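Local coordinates for protein putative acetyl transferase (Pyrococcus furiosus, PDB 1VKC) that probably transfers acyl groups, most likely acetyl from acetyl-coenzyme A, as members of the GNAT acetyltransferase family do, at residues K62-L67 and E117-E122; T82-D87 and A125-L130; I108-L113 and E143-K148. All blocks are in the same frame, centred on the assembly; numbering follows the deposited sequence.

Contact 1: residues K62-L67 and E117-E122; sequences KFFVAL and EEWAKE
Lys62 and Phe64 of strand 60-68 both meet the indole of Trp119, which comes down from the last turns of helix 108-122. This is helix-on-sheet packing within the GNAT fold: the helix that follows strand 90-99 lies across the mixed sheet. The two strand residues alternate with Phe63, and both reach the same face of the indole.

The first interaction is a CH-pi contact. Lys62 CB sits over the six-membered ring of Trp119, 3.5 Å from its centroid and only 15° off the ring normal. The lysine chain bends at its second torsion (71°) and then runs on across the indole: CG lies 3.6 Å from Trp119 CE2, while CD and CE pass over the pyrrole side. The aliphatic part of the lysine thus lies on the ring, and its charged end goes elsewhere, with NZ in a salt bridge to Asp15 on strand 11-15.

The second is aromatic. The ring of Phe64 turns its edge toward the face of the five-membered ring of Trp119 in an offset edge-to-face pair, centroids 5.6 Å apart and planes at 79°. Phe64 is held from its own side of the sheet by Ile13, Val77 and Ile79, and Trp119 also rests on Ile81, so the pair belongs to an apolar layer between helix and sheet. This is a surface contact all the same, and both tryptophan and lysine remain partly exposed. Putting an alanine at Trp119 would probably leave the methylenes of Lys62 without a platform and open a gap beside the edge of Phe64.

Simple apolar packing completes the set: Trp119 CB lies at the edge of the Phe64 ring, near its plane, 3.7 Å from Phe64 CE2.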
ATOM      1  N   LYS A  62       6.973 -22.940   5.038  1.00 27.53           N
ATOM      2  CA  LYS A  62       6.735 -23.330   3.654  1.00 25.18           C
ATOM      3  C   LYS A  62       5.895 -22.270   2.978  1.00 24.90           C
ATOM      4  O   LYS A  62       4.908 -21.809   3.529  1.00 23.66           O
ATOM      5  CB  LYS A  62       5.995 -24.668   3.595  1.00 27.00           C
ATOM      6  CG  LYS A  62       5.628 -25.154   2.218  1.00 29.08           C
ATOM      7  CD  LYS A  62       6.839 -25.611   1.437  1.00 32.40           C
ATOM      8  CE  LYS A  62       6.442 -26.158   0.089  1.00 34.57           C
ATOM      9  NZ  LYS A  62       7.634 -26.631  -0.682  1.00 35.01           N
ATOM     10  N   PHE A  63       6.305 -21.880   1.788  1.00 24.40           N
ATOM     11  CA  PHE A  63       5.545 -20.968   0.969  1.00 23.99           C
ATOM     12  C   PHE A  63       5.133 -21.666  -0.294  1.00 23.41           C
ATOM     13  O   PHE A  63       5.934 -22.384  -0.901  1.00 23.68           O
ATOM     14  CB  PHE A  63       6.404 -19.776   0.585  1.00 24.93           C
ATOM     15  CG  PHE A  63       6.744 -18.867   1.713  1.00 25.10           C
ATOM     16  CD1 PHE A  63       5.924 -17.794   2.028  1.00 25.50           C
ATOM     17  CD2 PHE A  63       7.933 -19.022   2.407  1.00 26.40           C
ATOM     18  CE1 PHE A  63       6.250 -16.930   3.048  1.00 24.40           C
ATOM     19  CE2 PHE A  63       8.267 -18.159   3.429  1.00 27.35           C
ATOM     20  CZ  PHE A  63       7.423 -17.100   3.749  1.00 26.32           C
ATOM     21  N   PHE A  64       3.879 -21.463  -0.706  1.00 25.38           N
ATOM     22  CA  PHE A  64       3.454 -21.757  -2.086  1.00 24.85           C
ATOM     23  C   PHE A  64       3.061 -20.452  -2.762  1.00 26.23           C
ATOM     24  O   PHE A  64       2.467 -19.582  -2.128  1.00 24.58           O
ATOM     25  CB  PHE A  64       2.275 -22.709  -2.132  1.00 27.40           C
ATOM     26  CG  PHE A  64       2.604 -24.103  -1.704  1.00 27.44           C
ATOM     27  CD1 PHE A  64       3.247 -24.984  -2.581  1.00 29.45           C
ATOM     28  CD2 PHE A  64       2.275 -24.549  -0.432  1.00 26.55           C
ATOM     29  CE1 PHE A  64       3.544 -26.307  -2.190  1.00 24.83           C
ATOM     30  CE2 PHE A  64       2.578 -25.858  -0.034  1.00 26.17           C
ATOM     31  CZ  PHE A  64       3.209 -26.737  -0.934  1.00 27.76           C
ATOM     32  N   VAL A  65       3.365 -20.331  -4.050  1.00 21.43           N
ATOM     33  CA  VAL A  65       2.930 -19.178  -4.814  1.00 25.74           C
ATOM     34  C   VAL A  65       2.121 -19.588  -6.031  1.00 25.92           C
ATOM     35  O   VAL A  65       2.328 -20.672  -6.594  1.00 28.32           O
ATOM     36  CB  VAL A  65       4.130 -18.277  -5.242  1.00 25.16           C
ATOM     37  CG1 VAL A  65       4.795 -17.666  -4.016  1.00 25.18           C
ATOM     38  CG2 VAL A  65       5.147 -19.053  -6.078  1.00 27.14           C
ATOM     39  N   ALA A  66       1.194 -18.716  -6.423  1.00 26.93           N
ATOM     40  CA  ALA A  66       0.448 -18.844  -7.664  1.00 26.42           C
ATOM     41  C   ALA A  66       1.111 -17.892  -8.652  1.00 28.05           C
ATOM     42  O   ALA A  66       1.268 -16.704  -8.358  1.00 25.01           O
ATOM     43  CB  ALA A  66      -1.000 -18.457  -7.460  1.00 25.73           C
ATOM     44  N   LEU A  67       1.518 -18.419  -9.805  1.00 32.44           N
ATOM     45  CA  LEU A  67       2.265 -17.636 -10.808  1.00 33.37           C
ATOM     46  C   LEU A  67       1.514 -17.657 -12.120  1.00 34.52           C
ATOM     47  O   LEU A  67       1.103 -18.720 -12.561  1.00 34.16           O
ATOM     48  CB  LEU A  67       3.652 -18.235 -11.020  1.00 34.34           C
ATOM     49  CG  LEU A  67       4.605 -18.276  -9.827  1.00 33.60           C
ATOM     50  CD1 LEU A  67       5.920 -18.900 -10.240  1.00 33.62           C
ATOM     51  CD2 LEU A  67       4.829 -16.889  -9.241  1.00 34.89           C
ATOM     52  N   GLU A 117      -2.975 -27.449   2.796  1.00 19.19           N
ATOM     53  CA  GLU A 117      -3.555 -28.579   3.519  1.00 19.32           C
ATOM     54  C   GLU A 117      -2.897 -29.907   3.118  1.00 21.91           C
ATOM     55  O   GLU A 117      -2.563 -30.752   3.973  1.00 20.02           O
ATOM     56  CB  GLU A 117      -5.052 -28.615   3.292  1.00 22.01           C
ATOM     57  CG  GLU A 117      -5.768 -27.449   3.983  1.00 21.39           C
ATOM     58  CD  GLU A 117      -7.277 -27.497   3.837  1.00 24.87           C
ATOM     59  OE1 GLU A 117      -7.933 -26.441   4.021  1.00 22.37           O
ATOM     60  OE2 GLU A 117      -7.817 -28.593   3.556  1.00 24.50           O
ATOM     61  N   GLU A 118      -2.671 -30.061   1.825  1.00 22.58           N
ATOM     62  CA  GLU A 118      -2.000 -31.257   1.304  1.00 24.54           C
ATOM     63  C   GLU A 118      -0.571 -31.384   1.853  1.00 21.48           C
ATOM     64  O   GLU A 118      -0.183 -32.464   2.311  1.00 24.27           O
ATOM     65  CB  GLU A 118      -2.033 -31.256  -0.225  1.00 28.08           C
ATOM     66  CG  GLU A 118      -3.434 -31.540  -0.763  1.00 33.82           C
ATOM     67  CD  GLU A 118      -3.650 -31.147  -2.229  1.00 38.78           C
ATOM     68  OE1 GLU A 118      -2.737 -30.547  -2.852  1.00 42.31           O
ATOM     69  OE2 GLU A 118      -4.760 -31.439  -2.755  1.00 40.86           O
ATOM     70  N   TRP A 119       0.186 -30.283   1.842  1.00 22.09           N
ATOM     71  CA  TRP A 119       1.544 -30.273   2.339  1.00 24.04           C
ATOM     72  C   TRP A 119       1.595 -30.511   3.845  1.00 24.74           C
ATOM     73  O   TRP A 119       2.429 -31.275   4.319  1.00 21.81           O
ATOM     74  CB  TRP A 119       2.245 -28.972   1.982  1.00 28.07           C
ATOM     75  CG  TRP A 119       3.710 -28.935   2.361  1.00 29.20           C
ATOM     76  CD1 TRP A 119       4.765 -29.417   1.628  1.00 29.98           C
ATOM     77  CD2 TRP A 119       4.264 -28.369   3.536  1.00 29.42           C
ATOM     78  NE1 TRP A 119       5.946 -29.189   2.296  1.00 30.79           N
ATOM     79  CE2 TRP A 119       5.668 -28.542   3.471  1.00 30.79           C
ATOM     80  CE3 TRP A 119       3.723 -27.718   4.654  1.00 30.21           C
ATOM     81  CZ2 TRP A 119       6.525 -28.099   4.479  1.00 30.53           C
ATOM     82  CZ3 TRP A 119       4.575 -27.282   5.655  1.00 29.97           C
ATOM     83  CH2 TRP A 119       5.967 -27.471   5.556  1.00 30.07           C
ATOM     84  N   ALA A 120       0.698 -29.855   4.586  1.00 20.85           N
ATOM     85  CA  ALA A 120       0.581 -30.068   6.019  1.00 21.26           C
ATOM     86  C   ALA A 120       0.407 -31.577   6.349  1.00 20.75           C
ATOM     87  O   ALA A 120       1.089 -32.114   7.219  1.00 21.24           O
ATOM     88  CB  ALA A 120      -0.605 -29.212   6.591  1.00 21.18           C
ATOM     89  N   LYS A 121      -0.482 -32.241   5.628  1.00 23.89           N
ATOM     90  CA  LYS A 121      -0.723 -33.668   5.812  1.00 26.70           C
ATOM     91  C   LYS A 121       0.574 -34.480   5.593  1.00 27.71           C
ATOM     92  O   LYS A 121       0.873 -35.386   6.372  1.00 25.65           O
ATOM     93  CB  LYS A 121      -1.829 -34.149   4.865  1.00 32.10           C
ATOM     94  CG  LYS A 121      -2.592 -35.386   5.349  1.00 36.97           C
ATOM     95  CD  LYS A 121      -3.942 -35.499   4.622  1.00 40.50           C
ATOM     96  CE  LYS A 121      -4.724 -36.739   5.043  1.00 43.54           C
ATOM     97  NZ  LYS A 121      -5.987 -36.894   4.259  1.00 45.53           N
ATOM     98  N   GLU A 122       1.321 -34.147   4.535  1.00 28.98           N
ATOM     99  CA  GLU A 122       2.621 -34.812   4.222  1.00 29.71           C
ATOM    100  C   GLU A 122       3.603 -34.707   5.345  1.00 30.33           C
ATOM    101  O   GLU A 122       4.417 -35.605   5.545  1.00 26.88           O
ATOM    102  CB  GLU A 122       3.295 -34.160   3.021  1.00 30.06           C
ATOM    103  CG  GLU A 122       2.602 -34.347   1.706  1.00 31.72           C
ATOM    104  CD  GLU A 122       3.287 -33.582   0.589  1.00 30.56           C
ATOM    105  OE1 GLU A 122       2.642 -33.421  -0.462  1.00 37.42           O
ATOM    106  OE2 GLU A 122       4.459 -33.147   0.760  1.00 33.20           O
TER

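Contact 2: residues T82-D87 and A125-L130; sequences TLDTVD and AKKIVL
A salt-bridge network built on Asp84, Asp87 and Lys127 ties the loop that leaves strand 73-83 to the segment holding strand 128-130, at one end of the sheet. Strand 90-99 runs between these two elements, so the charged groups reach past it. Lys127 NZ is the meeting point. It donates to Asp87 OD1 at 2.7 Å, approaching on the anti side and 15° out of the carboxylate plane. Its second acceptor is Asp84 OD2, at 3.0 Å, a salt bridge whose hydrogen bond is weak. The lysine crosses both aspartates at about a right angle, and a bend at its third torsion (-82°) turns the last two atoms in between them.

The loop itself is shaped by an Asx turn. Asp84 OD1 accepts from Val86 N at 3.1 Å and from Asp87 N at 3.0 Å, the two donors arriving from opposite faces of the carboxylate plane. The bond from Asp87 N is fairly straight, with an N-H...O angle of 163°. Asp84 therefore divides its work: OD1 fixes the turn that brings Asp87 round, and OD2 faces the lysine. A water bridges the two groups, donating to Asp84 OD1 at 2.7 Å and accepting from Lys127 NZ at 3.1 Å. With two carboxylates so close together, the ammonium group probably offsets much of their mutual repulsion.

Along the backbone, Lys127 and Val129 both hydrogen-bond to Ala92, in keeping with the parallel pairing of strands 90-99 and 128-130 in the GNAT sheet. Ile91 of the intervening strand packs against Asp84 and Val129 alike. Across the contact Val129 CG2 comes to 4.1 Å from Asp84 OD2, an apolar methyl beside the charged pair.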
ATOM      1  N   THR A  82       4.236 -26.332  13.501  1.00 21.29           N
ATOM      2  CA  THR A  82       4.525 -26.078  14.908  1.00 23.12           C
ATOM      3  C   THR A  82       3.690 -26.991  15.785  1.00 21.37           C
ATOM      4  O   THR A  82       3.095 -27.966  15.273  1.00 24.12           O
ATOM      5  CB  THR A  82       4.316 -24.558  15.238  1.00 25.37           C
ATOM      6  OG1 THR A  82       4.657 -24.300  16.601  1.00 26.00           O
ATOM      7  CG2 THR A  82       2.847 -24.160  15.136  1.00 25.79           C
ATOM      8  N   LEU A  83       3.698 -26.751  17.102  1.00 21.68           N
ATOM      9  CA  LEU A  83       2.875 -27.528  18.035  1.00 21.36           C
ATOM     10  C   LEU A  83       1.684 -26.745  18.531  1.00 22.90           C
ATOM     11  O   LEU A  83       1.777 -25.550  18.782  1.00 20.82           O
ATOM     12  CB  LEU A  83       3.686 -28.007  19.239  1.00 23.51           C
ATOM     13  CG  LEU A  83       4.706 -29.102  18.960  1.00 24.58           C
ATOM     14  CD1 LEU A  83       5.646 -29.236  20.158  1.00 25.26           C
ATOM     15  CD2 LEU A  83       4.033 -30.422  18.640  1.00 27.28           C
ATOM     16  N   ASP A  84       0.567 -27.442  18.709  1.00 23.79           N
ATOM     17  CA  ASP A  84      -0.656 -26.837  19.196  1.00 22.90           C
ATOM     18  C   ASP A  84      -0.534 -26.538  20.692  1.00 22.61           C
ATOM     19  O   ASP A  84      -0.132 -27.396  21.473  1.00 21.58           O
ATOM     20  CB  ASP A  84      -1.830 -27.780  18.948  1.00 24.48           C
ATOM     21  CG  ASP A  84      -3.153 -27.080  19.016  1.00 24.73           C
ATOM     22  OD1 ASP A  84      -3.724 -26.975  20.115  1.00 22.83           O
ATOM     23  OD2 ASP A  84      -3.708 -26.605  17.994  1.00 26.25           O
ATOM     24  N   THR A  85      -0.891 -25.321  21.094  1.00 23.45           N
ATOM     25  CA  THR A  85      -0.723 -24.894  22.501  1.00 22.99           C
ATOM     26  C   THR A  85      -1.744 -25.507  23.444  1.00 22.54           C
ATOM     27  O   THR A  85      -1.618 -25.355  24.665  1.00 25.43           O
ATOM     28  CB  THR A  85      -0.786 -23.350  22.625  1.00 24.26           C
ATOM     29  OG1 THR A  85      -2.023 -22.865  22.078  1.00 24.56           O
ATOM     30  CG2 THR A  85       0.291 -22.680  21.801  1.00 26.40           C
ATOM     31  N   VAL A  86      -2.774 -26.171  22.908  1.00 21.74           N
ATOM     32  CA  VAL A  86      -3.797 -26.814  23.735  1.00 24.06           C
ATOM     33  C   VAL A  86      -3.728 -28.344  23.651  1.00 21.19           C
ATOM     34  O   VAL A  86      -3.820 -29.034  24.670  1.00 19.90           O
ATOM     35  CB  VAL A  86      -5.236 -26.314  23.352  1.00 26.15           C
ATOM     36  CG1 VAL A  86      -6.305 -27.009  24.182  1.00 26.90           C
ATOM     37  CG2 VAL A  86      -5.333 -24.800  23.519  1.00 29.34           C
ATOM     38  N   ASP A  87      -3.554 -28.861  22.431  1.00 20.59           N
ATOM     39  CA  ASP A  87      -3.557 -30.317  22.158  1.00 20.90           C
ATOM     40  C   ASP A  87      -2.170 -30.947  22.037  1.00 21.05           C
ATOM     41  O   ASP A  87      -2.050 -32.183  22.009  1.00 20.43           O
ATOM     42  CB  ASP A  87      -4.339 -30.586  20.857  1.00 23.44           C
ATOM     43  CG  ASP A  87      -5.828 -30.342  21.009  1.00 24.14           C
ATOM     44  OD1 ASP A  87      -6.458 -29.851  20.052  1.00 23.39           O
ATOM     45  OD2 ASP A  87      -6.451 -30.636  22.054  1.00 24.95           O
ATOM     46  N   ALA A 125       1.118 -33.119  10.078  1.00 21.27           N
ATOM     47  CA  ALA A 125       0.252 -32.220  10.896  1.00 20.45           C
ATOM     48  C   ALA A 125      -1.118 -32.860  11.106  1.00 21.33           C
ATOM     49  O   ALA A 125      -1.599 -33.570  10.235  1.00 23.70           O
ATOM     50  CB  ALA A 125       0.113 -30.879  10.241  1.00 18.45           C
ATOM     51  N   LYS A 126      -1.732 -32.607  12.271  1.00 18.91           N
ATOM     52  CA  LYS A 126      -3.076 -33.123  12.631  1.00 20.30           C
ATOM     53  C   LYS A 126      -4.182 -32.075  12.465  1.00 21.25           C
ATOM     54  O   LYS A 126      -5.371 -32.393  12.543  1.00 20.01           O
ATOM     55  CB  LYS A 126      -3.097 -33.595  14.091  1.00 20.72           C
ATOM     56  CG  LYS A 126      -1.895 -34.422  14.525  1.00 24.52           C
ATOM     57  CD  LYS A 126      -1.754 -35.665  13.717  1.00 26.23           C
ATOM     58  N   LYS A 127      -3.781 -30.822  12.287  1.00 19.95           N
ATOM     59  CA  LYS A 127      -4.710 -29.730  12.057  1.00 20.80           C
ATOM     60  C   LYS A 127      -4.023 -28.667  11.245  1.00 19.60           C
ATOM     61  O   LYS A 127      -2.775 -28.553  11.275  1.00 18.65           O
ATOM     62  CB  LYS A 127      -5.148 -29.066  13.382  1.00 21.25           C
ATOM     63  CG  LYS A 127      -5.665 -29.995  14.432  1.00 23.30           C
ATOM     64  CD  LYS A 127      -6.352 -29.245  15.588  1.00 26.26           C
ATOM     65  CE  LYS A 127      -5.419 -28.726  16.596  1.00 27.11           C
ATOM     66  NZ  LYS A 127      -6.158 -28.269  17.871  1.00 22.68           N
ATOM     67  N   ILE A 128      -4.844 -27.902  10.521  1.00 19.88           N
ATOM     68  CA  ILE A 128      -4.492 -26.571  10.016  1.00 20.90           C
ATOM     69  C   ILE A 128      -5.146 -25.573  10.952  1.00 19.65           C
ATOM     70  O   ILE A 128      -6.329 -25.710  11.291  1.00 18.15           O
ATOM     71  CB  ILE A 128      -5.039 -26.311   8.604  1.00 23.76           C
ATOM     72  CG1 ILE A 128      -4.624 -27.403   7.655  1.00 26.09           C
ATOM     73  CG2 ILE A 128      -4.553 -24.956   8.076  1.00 23.99           C
ATOM     74  CD1 ILE A 128      -5.692 -28.299   7.373  1.00 31.23           C
ATOM     75  N   VAL A 129      -4.371 -24.571  11.355  1.00 18.16           N
ATOM     76  CA  VAL A 129      -4.839 -23.528  12.268  1.00 15.87           C
ATOM     77  C   VAL A 129      -4.547 -22.184  11.658  1.00 16.84           C
ATOM     78  O   VAL A 129      -3.504 -21.994  11.055  1.00 18.23           O
ATOM     79  CB  VAL A 129      -4.126 -23.666  13.639  1.00 17.65           C
ATOM     80  CG1 VAL A 129      -4.616 -22.606  14.631  1.00 17.55           C
ATOM     81  CG2 VAL A 129      -4.335 -25.084  14.185  1.00 16.96           C
ATOM     82  N   LEU A 130      -5.471 -21.240  11.787  1.00 18.97           N
ATOM     83  CA  LEU A 130      -5.186 -19.867  11.363  1.00 19.75           C
ATOM     84  C   LEU A 130      -6.049 -18.865  12.134  1.00 18.95           C
ATOM     85  O   LEU A 130      -7.010 -19.237  12.806  1.00 19.04           O
ATOM     86  CB  LEU A 130      -5.347 -19.728   9.837  1.00 19.39           C
ATOM     87  CG  LEU A 130      -6.734 -20.216   9.326  1.00 23.12           C
ATOM     88  CD1 LEU A 130      -7.717 -19.050   9.327  1.00 26.78           C
ATOM     89  CD2 LEU A 130      -6.690 -20.854   7.978  1.00 25.13           C
TER
HETATM   90  O   HOH W   1      -6.121 -25.760  19.752  1.00 24.07           O

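Contact 3: residues I108-L113 and E143-K148; sequences IGSALL and EERGYK
Ser110 and Arg145 make the polar link between the first turns of helix 108-122 and the loop after helix 138-144. Arg145 NH1 donates to Ser110 OG at 3.1 Å with an N-H...O angle of 156°, and the hydroxyl lies at the edge of the guanidinium, near its plane. An arginine chain extended from CG to NE carries the group across. Arg145 NH2 is held by a hydrogen bond to the carbonyl O of Trp141 and by a salt bridge to Glu144 OE1 at 3.4 Å, whose hydrogen bond is weak; the ring of Trp141 adds a cation-pi contact.

The apolar part centres on Leu113. Its CD1 lies 3.5 Å from Tyr147 OH, and its CD2 packs 4.0 Å from Tyr147 CE1 and equally far from Arg145 CD. The tyrosine hydroxyl has its polar partner in Glu117, a turn further along the same helix.

A Schellman motif ends helix 138-144, with Gly146 as its positive-phi residue; Arg145 just before it and Tyr147 just after both point toward helix 108-122. Leu113 also touches Trp141, Tyr142 and Ile97 of strand 90-99, while Tyr147 lies against Ile128 and Leu130 of strand 128-130.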
ATOM      1  N   ILE A 108      -8.043 -19.037  -6.915  1.00 26.61           N
ATOM      2  CA  ILE A 108      -6.601 -19.153  -6.631  1.00 24.94           C
ATOM      3  C   ILE A 108      -6.369 -19.311  -5.134  1.00 24.18           C
ATOM      4  O   ILE A 108      -5.575 -20.154  -4.719  1.00 25.80           O
ATOM      5  CB  ILE A 108      -5.834 -17.949  -7.150  1.00 24.71           C
ATOM      6  CG1 ILE A 108      -5.844 -17.915  -8.676  1.00 26.61           C
ATOM      7  CG2 ILE A 108      -4.360 -17.988  -6.680  1.00 26.81           C
ATOM      8  CD1 ILE A 108      -5.386 -16.583  -9.220  1.00 27.49           C
ATOM      9  N   GLY A 109      -7.069 -18.502  -4.335  1.00 20.39           N
ATOM     10  CA  GLY A 109      -7.022 -18.599  -2.866  1.00 21.32           C
ATOM     11  C   GLY A 109      -7.451 -19.978  -2.396  1.00 20.10           C
ATOM     12  O   GLY A 109      -6.795 -20.620  -1.539  1.00 22.38           O
ATOM     13  N   SER A 110      -8.519 -20.463  -2.993  1.00 19.73           N
ATOM     14  CA  SER A 110      -9.024 -21.792  -2.692  1.00 24.12           C
ATOM     15  C   SER A 110      -7.985 -22.861  -3.010  1.00 21.53           C
ATOM     16  O   SER A 110      -7.745 -23.746  -2.195  1.00 20.99           O
ATOM     17  CB  SER A 110     -10.345 -22.031  -3.433  1.00 25.04           C
ATOM     18  OG  SER A 110     -11.027 -23.098  -2.857  1.00 31.11           O
ATOM     19  N   ALA A 111      -7.323 -22.734  -4.168  1.00 23.46           N
ATOM     20  CA  ALA A 111      -6.308 -23.681  -4.606  1.00 23.28           C
ATOM     21  C   ALA A 111      -5.042 -23.650  -3.736  1.00 25.49           C
ATOM     22  O   ALA A 111      -4.446 -24.702  -3.458  1.00 20.65           O
ATOM     23  CB  ALA A 111      -5.947 -23.418  -6.048  1.00 25.87           C
ATOM     24  N   LEU A 112      -4.637 -22.442  -3.320  1.00 22.01           N
ATOM     25  CA  LEU A 112      -3.468 -22.259  -2.456  1.00 21.68           C
ATOM     26  C   LEU A 112      -3.697 -22.956  -1.126  1.00 19.19           C
ATOM     27  O   LEU A 112      -2.823 -23.666  -0.625  1.00 17.43           O
ATOM     28  CB  LEU A 112      -3.168 -20.760  -2.255  1.00 22.40           C
ATOM     29  CG  LEU A 112      -2.444 -20.063  -3.429  1.00 24.58           C
ATOM     30  CD1 LEU A 112      -2.548 -18.543  -3.320  1.00 24.51           C
ATOM     31  CD2 LEU A 112      -0.980 -20.498  -3.498  1.00 24.93           C
ATOM     32  N   LEU A 113      -4.883 -22.780  -0.559  1.00 19.87           N
ATOM     33  CA  LEU A 113      -5.229 -23.440   0.703  1.00 21.42           C
ATOM     34  C   LEU A 113      -5.270 -24.972   0.580  1.00 21.01           C
ATOM     35  O   LEU A 113      -4.827 -25.682   1.479  1.00 18.40           O
ATOM     36  CB  LEU A 113      -6.559 -22.924   1.231  1.00 21.43           C
ATOM     37  CG  LEU A 113      -6.936 -23.399   2.651  1.00 20.68           C
ATOM     38  CD1 LEU A 113      -5.854 -23.060   3.630  1.00 22.62           C
ATOM     39  CD2 LEU A 113      -8.244 -22.799   3.102  1.00 20.38           C
ATOM     40  N   GLU A 143     -15.180 -21.430   7.079  1.00 22.55           N
ATOM     41  CA  GLU A 143     -16.193 -22.370   7.560  1.00 20.67           C
ATOM     42  C   GLU A 143     -16.674 -23.320   6.453  1.00 22.81           C
ATOM     43  O   GLU A 143     -16.905 -24.517   6.697  1.00 19.24           O
ATOM     44  CB  GLU A 143     -17.370 -21.625   8.228  1.00 23.42           C
ATOM     45  CG  GLU A 143     -16.979 -20.984   9.558  1.00 26.46           C
ATOM     46  CD  GLU A 143     -18.052 -20.074  10.134  1.00 30.72           C
ATOM     47  OE1 GLU A 143     -18.903 -19.541   9.361  1.00 34.91           O
ATOM     48  OE2 GLU A 143     -18.039 -19.884  11.369  1.00 33.41           O
ATOM     49  N   GLU A 144     -16.798 -22.791   5.234  1.00 23.97           N
ATOM     50  CA  GLU A 144     -17.218 -23.590   4.070  1.00 27.04           C
ATOM     51  C   GLU A 144     -16.242 -24.725   3.786  1.00 24.90           C
ATOM     52  O   GLU A 144     -16.628 -25.750   3.227  1.00 26.86           O
ATOM     53  CB  GLU A 144     -17.338 -22.705   2.805  1.00 27.92           C
ATOM     54  CG  GLU A 144     -18.608 -21.895   2.704  1.00 33.53           C
ATOM     55  CD  GLU A 144     -18.659 -21.048   1.439  1.00 33.23           C
ATOM     56  OE1 GLU A 144     -17.692 -21.051   0.649  1.00 36.28           O
ATOM     57  OE2 GLU A 144     -19.659 -20.361   1.247  1.00 39.81           O
ATOM     58  N   ARG A 145     -14.978 -24.533   4.181  1.00 23.61           N
ATOM     59  CA  ARG A 145     -13.897 -25.445   3.850  1.00 23.04           C
ATOM     60  C   ARG A 145     -13.516 -26.362   5.027  1.00 22.32           C
ATOM     61  O   ARG A 145     -12.464 -26.997   5.009  1.00 23.39           O
ATOM     62  CB  ARG A 145     -12.679 -24.640   3.375  1.00 21.34           C
ATOM     63  CG  ARG A 145     -12.896 -24.008   2.019  1.00 23.16           C
ATOM     64  CD  ARG A 145     -12.016 -22.841   1.660  1.00 21.84           C
ATOM     65  NE  ARG A 145     -12.218 -22.465   0.258  1.00 22.57           N
ATOM     66  CZ  ARG A 145     -13.306 -21.866  -0.220  1.00 23.97           C
ATOM     67  NH1 ARG A 145     -13.400 -21.612  -1.513  1.00 28.08           N
ATOM     68  NH2 ARG A 145     -14.294 -21.492   0.581  1.00 22.81           N
ATOM     69  N   GLY A 146     -14.354 -26.410   6.051  1.00 20.74           N
ATOM     70  CA  GLY A 146     -14.147 -27.348   7.146  1.00 20.04           C
ATOM     71  C   GLY A 146     -13.521 -26.769   8.398  1.00 19.37           C
ATOM     72  O   GLY A 146     -13.283 -27.509   9.343  1.00 19.62           O
ATOM     73  N   TYR A 147     -13.287 -25.450   8.429  1.00 19.58           N
ATOM     74  CA  TYR A 147     -12.690 -24.789   9.604  1.00 19.80           C
ATOM     75  C   TYR A 147     -13.726 -24.367  10.626  1.00 22.44           C
ATOM     76  O   TYR A 147     -14.779 -23.826  10.275  1.00 20.13           O
ATOM     77  CB  TYR A 147     -11.855 -23.563   9.200  1.00 20.24           C
ATOM     78  CG  TYR A 147     -10.637 -23.913   8.383  1.00 19.78           C
ATOM     79  CD1 TYR A 147     -10.761 -24.344   7.048  1.00 20.19           C
ATOM     80  CD2 TYR A 147      -9.359 -23.844   8.938  1.00 19.16           C
ATOM     81  CE1 TYR A 147      -9.641 -24.694   6.289  1.00 18.36           C
ATOM     82  CE2 TYR A 147      -8.257 -24.174   8.205  1.00 20.01           C
ATOM     83  CZ  TYR A 147      -8.402 -24.614   6.870  1.00 19.56           C
ATOM     84  OH  TYR A 147      -7.295 -24.968   6.151  1.00 22.90           O
ATOM     85  N   LYS A 148     -13.395 -24.575  11.902  1.00 20.57           N
ATOM     86  CA  LYS A 148     -14.265 -24.218  12.995  1.00 22.77           C
ATOM     87  C   LYS A 148     -13.528 -23.341  14.002  1.00 22.70           C
ATOM     88  O   LYS A 148     -12.358 -23.577  14.305  1.00 20.83           O
ATOM     89  CB  LYS A 148     -14.772 -25.477  13.686  1.00 25.75           C
ATOM     90  CG  LYS A 148     -15.574 -26.438  12.770  1.00 28.11           C
TER

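Contacts 1 and 3 share helix 108-122: its last turns lean on strand 60-68 in contact 1, and its first turns meet the end of helix 138-144 in contact 3. Contact 2 leaves that helix aside and joins the loop after strand 73-83 to the outermost strand 128-130, across strand 90-99. Contact 1 is a surface contact, yet apolar and aromatic; contacts 2 and 3 are partly buried, the one almost wholly ionic, the other mixing a single hydrogen bond with leucine packing. They also touch directly. Glu117 and Tyr147 join contacts 1 and 3, while between contacts 1 and 2 Ala120 O lies 3.0 Å from Ala125 N, a probable hydrogen bond.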